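Local coordinates for protein putative trimethylamine methyltransferase (Rhizobium meliloti, PDB 4YYC) that probably acts as a methyltransferase of the trimethylamine methyltransferase (MttB) family, at residues A[107-117]-A[347-355]; A[331-341]-A[373-384]. One frame throughout, in Å; residues are numbered along the deposited sequence. Where two conformers were deposited one is given.

Contact 1 of 2, residues A[107-117]-A[347-355]; sequences RELLKTAPKDF and ARRLGLPFR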
loop_
_atom_site.group_PDB
_atom_site.type_symbol
_atom_site.label_atom_id
_atom_site.label_comp_id
_atom_site.label_asym_id
_atom_site.label_seq_id
_atom_site.Cartn_x
_atom_site.Cartn_y
_atom_site.Cartn_z
ATOM N N ARG A 107 -23.298 19.663 14.018
ATOM C CA ARG A 107 -23.749 18.972 12.834
ATOM C C ARG A 107 -24.856 19.759 12.097
ATOM O O ARG A 107 -24.853 19.855 10.871
ATOM C CB ARG A 107 -24.148 17.537 13.235
ATOM C CG ARG A 107 -24.238 16.554 12.144
ATOM C CD ARG A 107 -24.453 15.146 12.707
ATOM N NE ARG A 107 -23.265 14.528 13.339
ATOM C CZ ARG A 107 -22.333 13.811 12.707
ATOM N NH1 ARG A 107 -22.396 13.605 11.398
ATOM N NH2 ARG A 107 -21.336 13.276 13.399
ATOM N N GLU A 108 -25.801 20.341 12.839
ATOM C CA GLU A 108 -26.833 21.189 12.241
ATOM C C GLU A 108 -26.264 22.421 11.566
ATOM O O GLU A 108 -26.655 22.764 10.458
ATOM C CB GLU A 108 -27.867 21.608 13.302
ATOM C CG GLU A 108 -29.118 22.316 12.764
ATOM C CD GLU A 108 -30.074 21.411 11.965
ATOM O OE1 GLU A 108 -29.865 20.160 11.899
ATOM O OE2 GLU A 108 -31.067 21.944 11.392
ATOM N N LEU A 109 -25.320 23.088 12.233
ATOM C CA LEU A 109 -24.673 24.265 11.647
ATOM C C LEU A 109 -23.960 23.919 10.363
ATOM O O LEU A 109 -23.884 24.723 9.460
ATOM C CB LEU A 109 -23.705 24.886 12.632
ATOM C CG LEU A 109 -24.335 25.625 13.830
ATOM C CD1 LEU A 109 -23.309 25.897 14.925
ATOM C CD2 LEU A 109 -25.040 26.889 13.371
ATOM N N LEU A 110 -23.430 22.701 10.283
ATOM C CA LEU A 110 -22.698 22.273 9.089
ATOM C C LEU A 110 -23.581 21.910 7.913
ATOM O O LEU A 110 -23.071 21.686 6.817
ATOM C CB LEU A 110 -21.791 21.098 9.437
ATOM C CG LEU A 110 -20.504 21.616 10.098
ATOM C CD1 LEU A 110 -19.738 20.489 10.774
ATOM C CD2 LEU A 110 -19.605 22.338 9.108
ATOM N N LYS A 111 -24.898 21.931 8.094
ATOM C CA LYS A 111 -25.765 21.692 6.967
ATOM C C LYS A 111 -25.621 22.670 5.826
ATOM O O LYS A 111 -25.945 22.335 4.672
ATOM C CB LYS A 111 -27.234 21.642 7.419
ATOM C CG LYS A 111 -27.498 20.404 8.225
ATOM C CD LYS A 111 -28.897 20.489 8.732
ATOM C CE LYS A 111 -29.516 19.134 8.897
ATOM N NZ LYS A 111 -30.966 19.361 9.030
ATOM N N THR A 112 -25.166 23.872 6.121
ATOM C CA THR A 112 -24.886 24.858 5.100
ATOM C C THR A 112 -23.557 24.696 4.364
ATOM O O THR A 112 -23.329 25.383 3.379
ATOM C CB THR A 112 -25.013 26.290 5.663
ATOM O OG1 THR A 112 -24.193 26.430 6.819
ATOM C CG2 THR A 112 -26.411 26.609 6.017
ATOM N N ALA A 113 -22.668 23.821 4.834
ATOM C CA ALA A 113 -21.361 23.687 4.216
ATOM C C ALA A 113 -21.519 22.852 2.936
ATOM O O ALA A 113 -22.281 21.888 2.923
ATOM C CB ALA A 113 -20.379 23.014 5.187
ATOM N N PRO A 114 -20.831 23.230 1.856
ATOM C CA PRO A 114 -20.961 22.438 0.609
ATOM C C PRO A 114 -20.284 21.070 0.703
ATOM O O PRO A 114 -19.176 20.962 1.232
ATOM C CB PRO A 114 -20.276 23.339 -0.438
ATOM C CG PRO A 114 -19.264 24.110 0.385
ATOM C CD PRO A 114 -19.949 24.398 1.685
ATOM N N LYS A 115 -20.974 20.024 0.222
ATOM C CA LYS A 115 -20.386 18.697 0.160
ATOM C C LYS A 115 -19.259 18.656 -0.823
ATOM O O LYS A 115 -18.354 17.850 -0.661
ATOM C CB LYS A 115 -21.404 17.657 -0.289
ATOM C CG LYS A 115 -22.412 17.277 0.765
ATOM C CD LYS A 115 -22.858 15.820 0.488
ATOM C CE LYS A 115 -24.179 15.420 1.103
ATOM N NZ LYS A 115 -24.605 16.165 2.314
ATOM N N ASP A 116 -19.331 19.472 -1.868
ATOM C CA ASP A 116 -18.275 19.576 -2.848
ATOM C C ASP A 116 -18.264 20.968 -3.439
ATOM O O ASP A 116 -19.299 21.638 -3.445
ATOM C CB ASP A 116 -18.372 18.479 -3.907
ATOM C CG ASP A 116 -19.632 18.507 -4.642
ATOM O OD1 ASP A 116 -20.609 17.875 -4.199
ATOM O OD2 ASP A 116 -19.701 19.231 -5.639
ATOM N N PHE A 117 -17.118 21.382 -3.953
ATOM C CA PHE A 117 -16.955 22.687 -4.557
ATOM C C PHE A 117 -15.759 22.699 -5.473
ATOM O O PHE A 117 -14.901 21.804 -5.361
ATOM C CB PHE A 117 -16.867 23.798 -3.473
ATOM C CG PHE A 117 -15.653 23.680 -2.577
ATOM C CD1 PHE A 117 -15.694 22.919 -1.429
ATOM C CD2 PHE A 117 -14.469 24.320 -2.889
ATOM C CE1 PHE A 117 -14.572 22.773 -0.633
ATOM C CE2 PHE A 117 -13.361 24.171 -2.100
ATOM C CZ PHE A 117 -13.410 23.393 -0.972
ATOM N N ALA A 347 -16.265 11.485 7.794
ATOM C CA ALA A 347 -16.355 12.694 6.957
ATOM C C ALA A 347 -17.445 12.617 5.901
ATOM O O ALA A 347 -18.223 13.586 5.688
ATOM C CB ALA A 347 -14.997 12.969 6.317
ATOM N N ARG A 348 -17.584 11.459 5.274
ATOM C CA ARG A 348 -18.638 11.288 4.242
ATOM C C ARG A 348 -19.995 11.410 4.901
ATOM O O ARG A 348 -20.914 12.019 4.345
ATOM C CB ARG A 348 -18.492 9.962 3.499
ATOM C CG ARG A 348 -17.352 9.943 2.463
ATOM C CD ARG A 348 -17.357 8.655 1.655
ATOM N NE ARG A 348 -16.899 7.481 2.395
ATOM C CZ ARG A 348 -15.630 7.130 2.582
ATOM N NH1 ARG A 348 -14.632 7.841 2.093
ATOM N NH2 ARG A 348 -15.367 6.029 3.284
ATOM N N ARG A 349 -20.136 10.855 6.104
ATOM C CA ARG A 349 -21.408 10.912 6.819
ATOM C C ARG A 349 -21.715 12.307 7.330
ATOM O O ARG A 349 -22.902 12.721 7.314
ATOM C CB ARG A 349 -21.438 9.911 7.970
ATOM C CG ARG A 349 -21.438 8.457 7.518
ATOM C CD ARG A 349 -20.961 7.557 8.612
ATOM N NE ARG A 349 -21.846 7.466 9.762
ATOM C CZ ARG A 349 -22.837 6.570 9.871
ATOM N NH1 ARG A 349 -23.090 5.681 8.898
ATOM N NH2 ARG A 349 -23.549 6.540 10.972
ATOM N N LEU A 350 -20.691 13.070 7.672
ATOM C CA LEU A 350 -20.845 14.470 8.051
ATOM C C LEU A 350 -21.171 15.360 6.848
ATOM O O LEU A 350 -21.881 16.360 7.001
ATOM C CB LEU A 350 -19.619 14.952 8.812
ATOM C CG LEU A 350 -19.680 16.374 9.353
ATOM C CD1 LEU A 350 -20.900 16.660 10.207
ATOM C CD2 LEU A 350 -18.423 16.616 10.154
ATOM N N GLY A 351 -20.753 14.988 5.655
ATOM C CA GLY A 351 -20.967 15.727 4.435
ATOM C C GLY A 351 -19.910 16.747 4.058
ATOM O O GLY A 351 -20.232 17.727 3.405
ATOM N N LEU A 352 -18.675 16.558 4.528
ATOM C CA LEU A 352 -17.580 17.456 4.189
ATOM C C LEU A 352 -16.527 16.738 3.381
ATOM O O LEU A 352 -16.210 15.564 3.654
ATOM C CB LEU A 352 -16.897 18.009 5.454
ATOM C CG LEU A 352 -17.804 18.776 6.430
ATOM C CD1 LEU A 352 -16.987 19.248 7.620
ATOM C CD2 LEU A 352 -18.536 19.894 5.748
ATOM N N PRO A 353 -15.941 17.435 2.390
ATOM C CA PRO A 353 -14.757 16.844 1.757
ATOM C C PRO A 353 -13.643 16.544 2.771
ATOM O O PRO A 353 -13.528 17.225 3.775
ATOM C CB PRO A 353 -14.309 17.921 0.752
ATOM C CG PRO A 353 -15.466 18.816 0.603
ATOM C CD PRO A 353 -16.197 18.805 1.918
ATOM N N PHE A 354 -12.865 15.501 2.501
ATOM C CA PHE A 354 -11.964 14.897 3.470
ATOM C C PHE A 354 -10.503 15.065 3.011
ATOM O O PHE A 354 -10.180 14.851 1.846
ATOM C CB PHE A 354 -12.332 13.399 3.586
ATOM C CG PHE A 354 -11.478 12.652 4.527
ATOM C CD1 PHE A 354 -11.413 13.001 5.850
ATOM C CD2 PHE A 354 -10.738 11.580 4.076
ATOM C CE1 PHE A 354 -10.596 12.303 6.735
ATOM C CE2 PHE A 354 -9.919 10.879 4.931
ATOM C CZ PHE A 354 -9.865 11.226 6.280
ATOM N N ARG A 355 -9.639 15.399 3.971
ATOM C CA ARG A 355 -8.193 15.486 3.778
ATOM C C ARG A 355 -7.518 14.628 4.833
ATOM O O ARG A 355 -7.863 14.668 6.001
ATOM C CB ARG A 355 -7.698 16.940 3.951
ATOM C CG ARG A 355 -6.180 17.129 4.049
ATOM C CD ARG A 355 -5.704 17.206 5.483
ATOM N NE ARG A 355 -4.296 16.897 5.626
ATOM C CZ ARG A 355 -3.496 17.398 6.559
ATOM N NH1 ARG A 355 -3.869 18.368 7.381
ATOM N NH2 ARG A 355 -2.258 16.944 6.638
HETATM O O HOH W 1 -24.307 14.409 9.408
HETATM O O HOH W 2 -22.706 18.881 6.623
HETATM O O HOH W 3 -22.418 19.315 3.750
HETATM O O HOH W 4 -23.532 13.207 3.633
#
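R107 lays one face of its guanidinium group over the CD1 methyl of L350, with NH1 3.6 Å from that CD1. The arginine is extended until chi3 (-74°), where a bend folds the guanidinium over this methyl; its CG brushes the same methyl. A water at the guanidinium edge, in its plane, accepts from NH1 and donates to R349 O, 3.0 Å away, so a charged tip is joined to a helix end through a water rather than by a direct bond. R349 itself is turned to salt bridges with E56 and E63.

L110 comes next, its CD1 resting 4.0 Å from L350 CD1 while its CD2 turns to L352. A113 adds its CB, 3.7 Å from L352 CD2, on the buried side next to helix 286-307 and strand 313-322. What these residues meet is the end of helix 334-350, which closes in a Schellman motif: L352 N bonds to A347 O, G351 N makes a weak bond to R348 O, and G351 takes the positive phi (90°) of the C-prime residue. This is the α-to-β turn of a β-α-β crossover, since strand 354-355 then pairs parallel with strand 313-322, as in an α/β barrel.

Beyond A113, P114 contributes its carbonyl O, which approaches P353 CD. K115 then sets its backbone against the turn: its CA directs a C-H at G351 O over 3.4 Å, with 153° at the hydrogen, and its own O lies 3.3 Å from P353 CG. The lysine chain runs on past G351 to a weak link with the water that donates to R348 O. F117, paired by backbone bonds with I130 in the hairpin 116-131, brings ring atom CE1 obliquely to 4.2 Å from P353 CG.

Contact 2 of 2, residues A[331-341]-A[373-384]; sequences FGTPEPSLVSY and ESANTLNMTLLA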
loop_
_atom_site.group_PDB
_atom_site.type_symbol
_atom_site.label_atom_id
_atom_site.label_comp_id
_atom_site.label_asym_id
_atom_site.label_seq_id
_atom_site.Cartn_x
_atom_site.Cartn_y
_atom_site.Cartn_z
ATOM N N PHE A 331 5.312 6.668 11.407
ATOM C CA PHE A 331 4.434 6.701 10.247
ATOM C C PHE A 331 4.411 5.325 9.597
ATOM O O PHE A 331 5.322 4.502 9.789
ATOM C CB PHE A 331 5.020 7.694 9.210
ATOM C CG PHE A 331 5.123 9.095 9.742
ATOM C CD1 PHE A 331 6.254 9.490 10.438
ATOM C CD2 PHE A 331 4.080 9.959 9.597
ATOM C CE1 PHE A 331 6.344 10.777 10.973
ATOM C CE2 PHE A 331 4.151 11.260 10.134
ATOM C CZ PHE A 331 5.315 11.639 10.799
ATOM N N GLY A 332 3.379 5.110 8.780
ATOM C CA GLY A 332 3.347 3.883 8.009
ATOM C C GLY A 332 2.931 2.647 8.753
ATOM O O GLY A 332 3.027 1.561 8.228
ATOM N N THR A 333 2.457 2.823 9.982
ATOM C CA THR A 333 2.081 1.757 10.885
ATOM C C THR A 333 0.587 1.528 10.788
ATOM O O THR A 333 -0.139 2.319 10.165
ATOM C CB THR A 333 2.459 2.169 12.327
ATOM O OG1 THR A 333 1.993 3.498 12.535
ATOM C CG2 THR A 333 3.950 2.166 12.512
ATOM N N PRO A 334 0.092 0.459 11.415
ATOM C CA PRO A 334 -1.331 0.132 11.191
ATOM C C PRO A 334 -2.311 1.135 11.760
ATOM O O PRO A 334 -3.311 1.471 11.111
ATOM C CB PRO A 334 -1.491 -1.215 11.897
ATOM C CG PRO A 334 -0.128 -1.796 11.919
ATOM C CD PRO A 334 0.834 -0.662 12.014
ATOM N N GLU A 335 -1.993 1.660 12.936
ATOM C CA GLU A 335 -2.968 2.468 13.686
ATOM C C GLU A 335 -3.350 3.766 12.920
ATOM O O GLU A 335 -4.554 4.006 12.715
ATOM C CB GLU A 335 -2.475 2.708 15.102
ATOM C CG GLU A 335 -2.253 1.407 15.880
ATOM C CD GLU A 335 -0.947 0.580 15.577
ATOM O OE1 GLU A 335 0.048 1.053 14.930
ATOM O OE2 GLU A 335 -0.878 -0.617 16.003
ATOM N N PRO A 336 -2.372 4.530 12.366
ATOM C CA PRO A 336 -2.749 5.705 11.599
ATOM C C PRO A 336 -3.573 5.389 10.345
ATOM O O PRO A 336 -4.442 6.173 9.965
ATOM C CB PRO A 336 -1.410 6.372 11.212
ATOM C CG PRO A 336 -0.436 5.838 12.197
ATOM C CD PRO A 336 -0.920 4.495 12.635
ATOM N N SER A 337 -3.343 4.234 9.732
ATOM C CA SER A 337 -4.127 3.869 8.563
ATOM C C SER A 337 -5.572 3.585 8.970
ATOM O O SER A 337 -6.514 4.000 8.293
ATOM C CB SER A 337 -3.541 2.678 7.801
ATOM O OG SER A 337 -2.418 3.128 7.032
ATOM N N LEU A 338 -5.749 2.858 10.045
ATOM C CA LEU A 338 -7.099 2.557 10.517
ATOM C C LEU A 338 -7.841 3.812 10.938
ATOM O O LEU A 338 -9.020 3.994 10.601
ATOM C CB LEU A 338 -7.072 1.581 11.705
ATOM C CG LEU A 338 -6.589 0.177 11.320
ATOM C CD1 LEU A 338 -6.335 -0.658 12.582
ATOM C CD2 LEU A 338 -7.482 -0.566 10.367
ATOM N N VAL A 339 -7.161 4.678 11.653
ATOM C CA VAL A 339 -7.740 6.002 11.995
ATOM C C VAL A 339 -8.198 6.725 10.716
ATOM O O VAL A 339 -9.323 7.206 10.626
ATOM C CB VAL A 339 -6.727 6.905 12.731
ATOM C CG1 VAL A 339 -7.173 8.381 12.808
ATOM C CG2 VAL A 339 -6.445 6.366 14.133
ATOM N N SER A 340 -7.329 6.796 9.719
ATOM C CA SER A 340 -7.675 7.557 8.540
ATOM C C SER A 340 -8.757 6.934 7.689
ATOM O O SER A 340 -9.626 7.647 7.139
ATOM C CB SER A 340 -6.454 7.878 7.706
ATOM O OG SER A 340 -5.638 8.784 8.414
ATOM N N TYR A 341 -8.777 5.604 7.588
ATOM C CA TYR A 341 -9.891 4.957 6.881
ATOM C C TYR A 341 -11.210 5.277 7.583
ATOM O O TYR A 341 -12.208 5.565 6.948
ATOM C CB TYR A 341 -9.738 3.432 6.835
ATOM C CG TYR A 341 -8.815 2.848 5.778
ATOM C CD1 TYR A 341 -9.014 3.109 4.416
ATOM C CD2 TYR A 341 -7.756 2.019 6.126
ATOM C CE1 TYR A 341 -8.221 2.519 3.449
ATOM C CE2 TYR A 341 -6.932 1.472 5.151
ATOM C CZ TYR A 341 -7.179 1.715 3.832
ATOM O OH TYR A 341 -6.378 1.195 2.847
ATOM N N GLU A 373 6.885 3.409 4.355
ATOM C CA GLU A 373 6.010 4.259 5.162
ATOM C C GLU A 373 5.110 5.076 4.215
ATOM O O GLU A 373 3.917 5.201 4.425
ATOM C CB GLU A 373 6.836 5.117 6.112
ATOM C CG GLU A 373 7.523 4.293 7.183
ATOM C CD GLU A 373 8.490 5.046 8.072
ATOM O OE1 GLU A 373 8.898 6.163 7.740
ATOM O OE2 GLU A 373 8.928 4.471 9.088
ATOM N N SER A 374 5.715 5.703 3.207
ATOM C CA SER A 374 4.968 6.508 2.253
ATOM C C SER A 374 3.964 5.716 1.448
ATOM O O SER A 374 2.822 6.154 1.279
ATOM C CB SER A 374 5.931 7.181 1.286
ATOM O OG SER A 374 6.827 8.091 1.991
ATOM N N ALA A 375 4.339 4.508 1.023
ATOM C CA ALA A 375 3.465 3.664 0.272
ATOM C C ALA A 375 2.267 3.190 1.135
ATOM O O ALA A 375 1.114 3.166 0.668
ATOM C CB ALA A 375 4.209 2.454 -0.230
ATOM N N ASN A 376 2.515 2.844 2.383
ATOM C CA ASN A 376 1.455 2.399 3.258
ATOM C C ASN A 376 0.471 3.554 3.435
ATOM O O ASN A 376 -0.748 3.355 3.372
ATOM C CB ASN A 376 1.983 1.904 4.581
ATOM C CG ASN A 376 2.750 0.600 4.450
ATOM O OD1 ASN A 376 2.710 -0.111 3.422
ATOM N ND2 ASN A 376 3.460 0.270 5.537
ATOM N N THR A 377 1.000 4.747 3.608
ATOM C CA THR A 377 0.118 5.892 3.843
ATOM C C THR A 377 -0.624 6.254 2.557
ATOM O O THR A 377 -1.824 6.522 2.572
ATOM C CB THR A 377 0.911 7.113 4.360
ATOM O OG1 THR A 377 1.766 6.745 5.472
ATOM C CG2 THR A 377 -0.002 8.202 4.834
ATOM N N LEU A 378 0.091 6.254 1.421
ATOM C CA LEU A 378 -0.512 6.668 0.156
ATOM C C LEU A 378 -1.569 5.694 -0.370
ATOM O O LEU A 378 -2.623 6.096 -0.895
ATOM C CB LEU A 378 0.575 6.911 -0.895
ATOM C CG LEU A 378 0.081 7.447 -2.241
ATOM C CD1 LEU A 378 -0.448 8.860 -2.023
ATOM C CD2 LEU A 378 1.269 7.438 -3.205
ATOM N N ASN A 379 -1.330 4.402 -0.216
ATOM C CA ASN A 379 -2.342 3.433 -0.637
ATOM C C ASN A 379 -3.635 3.594 0.186
ATOM O O ASN A 379 -4.711 3.560 -0.369
ATOM C CB ASN A 379 -1.776 1.993 -0.625
ATOM C CG ASN A 379 -0.860 1.714 -1.824
ATOM O OD1 ASN A 379 -1.259 1.823 -3.003
ATOM N ND2 ASN A 379 0.367 1.313 -1.532
HETATM N N MSE A 380 -3.521 3.807 1.478
HETATM C CA MSE A 380 -4.700 4.099 2.324
HETATM C C MSE A 380 -5.354 5.364 1.841
HETATM O O MSE A 380 -6.572 5.461 1.732
HETATM C CB MSE A 380 -4.300 4.166 3.795
HETATM C CG MSE A 380 -5.360 4.683 4.742
HETATM SE SE MSE A 380 -5.607 6.610 4.717
HETATM C CE MSE A 380 -3.894 7.085 5.525
ATOM N N THR A 381 -4.543 6.352 1.457
ATOM C CA THR A 381 -5.093 7.667 1.109
ATOM C C THR A 381 -6.037 7.521 -0.074
ATOM O O THR A 381 -7.151 8.049 -0.095
ATOM C CB THR A 381 -3.949 8.644 0.770
ATOM O OG1 THR A 381 -3.099 8.803 1.916
ATOM C CG2 THR A 381 -4.453 9.986 0.349
ATOM N N LEU A 382 -5.610 6.737 -1.064
ATOM C CA LEU A 382 -6.455 6.552 -2.247
ATOM C C LEU A 382 -7.662 5.683 -1.905
ATOM O O LEU A 382 -8.811 5.995 -2.289
ATOM C CB LEU A 382 -5.675 5.881 -3.360
ATOM C CG LEU A 382 -6.488 5.640 -4.648
ATOM C CD1 LEU A 382 -6.779 6.947 -5.313
ATOM C CD2 LEU A 382 -5.779 4.689 -5.584
ATOM N N LEU A 383 -7.436 4.576 -1.226
ATOM C CA LEU A 383 -8.519 3.617 -1.008
ATOM C C LEU A 383 -9.565 4.133 -0.040
ATOM O O LEU A 383 -10.742 3.755 -0.134
ATOM C CB LEU A 383 -7.956 2.272 -0.529
ATOM C CG LEU A 383 -7.052 1.571 -1.541
ATOM C CD1 LEU A 383 -6.614 0.266 -0.956
ATOM C CD2 LEU A 383 -7.749 1.337 -2.843
ATOM N N ALA A 384 -9.170 5.049 0.845
ATOM C CA ALA A 384 -10.134 5.725 1.740
ATOM C C ALA A 384 -10.995 6.727 1.006
ATOM O O ALA A 384 -11.977 7.214 1.586
ATOM C CB ALA A 384 -9.377 6.429 2.870
HETATM O O HOH W 5 8.138 6.572 10.949
HETATM O O HOH W 6 1.040 6.614 8.128
HETATM O O HOH W 7 -2.060 1.430 4.862
#
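The amide nitrogen ND2 of N376 is gripped twice, by G332 O in its own chain and by Q413 of the second subunit. The bond to G332 O is 3.0 Å long, with 159° at the hydrogen; ND2 lies in the carbonyl plane of G332, on a lone pair, and G332 O in turn lies close to the N376 amide plane. N379 of that subunit takes OD1, so the carboxamide is held flat at the dimer interface. The two segments carry neighbouring helices, 334-341 and 373-383, consistent with the α/β (TIM-type) barrel of this family; they run nearly parallel, 14° apart, with axes 9.8 Å from each other at closest approach.

G332, with positive phi, lets the loop before the first helix press its CA against the E373 backbone. One water bridges G332 N and T377 OG1, another F331 N and the E373 carboxylate, which G362 N also binds, and a third S337 OG and N376 O.

Farther along, selenomethionine M380 fills the groove between the helices. Its CG, anti to the backbone N (chi1 170°), lies over the centre of the Y341 ring as a CH-pi contact, 3.6 Å from the centroid. The bend at chi2 brings SE against S340 CB, and chi3 turns CE toward the same carbon; SE remains above the ring face in a longer Met-aromatic contact. L383 CB meets the ring edge, and A384 CB sits 3.7 Å from Y341 CD1.

From the N terminus the chain first reaches 107-117; 229 residues, including strand 313-322 and most of helix 334-350, separate it from 347-355, which closes the long loop of contact 1. Inside that loop 331-341 begins contact 2, whose partner 373-384 lies beyond 347-355 in the chain, so the two loops cross. Helix 334-350 serves both: its beginning packs on helix 368-383 and its end on the region before hairpin 116-131. The contacts, centred 22 Å apart, also touch directly, R348 NH1 lying 2.8 Å from A384 O in a probable hydrogen bond and F354 packing on S340 O.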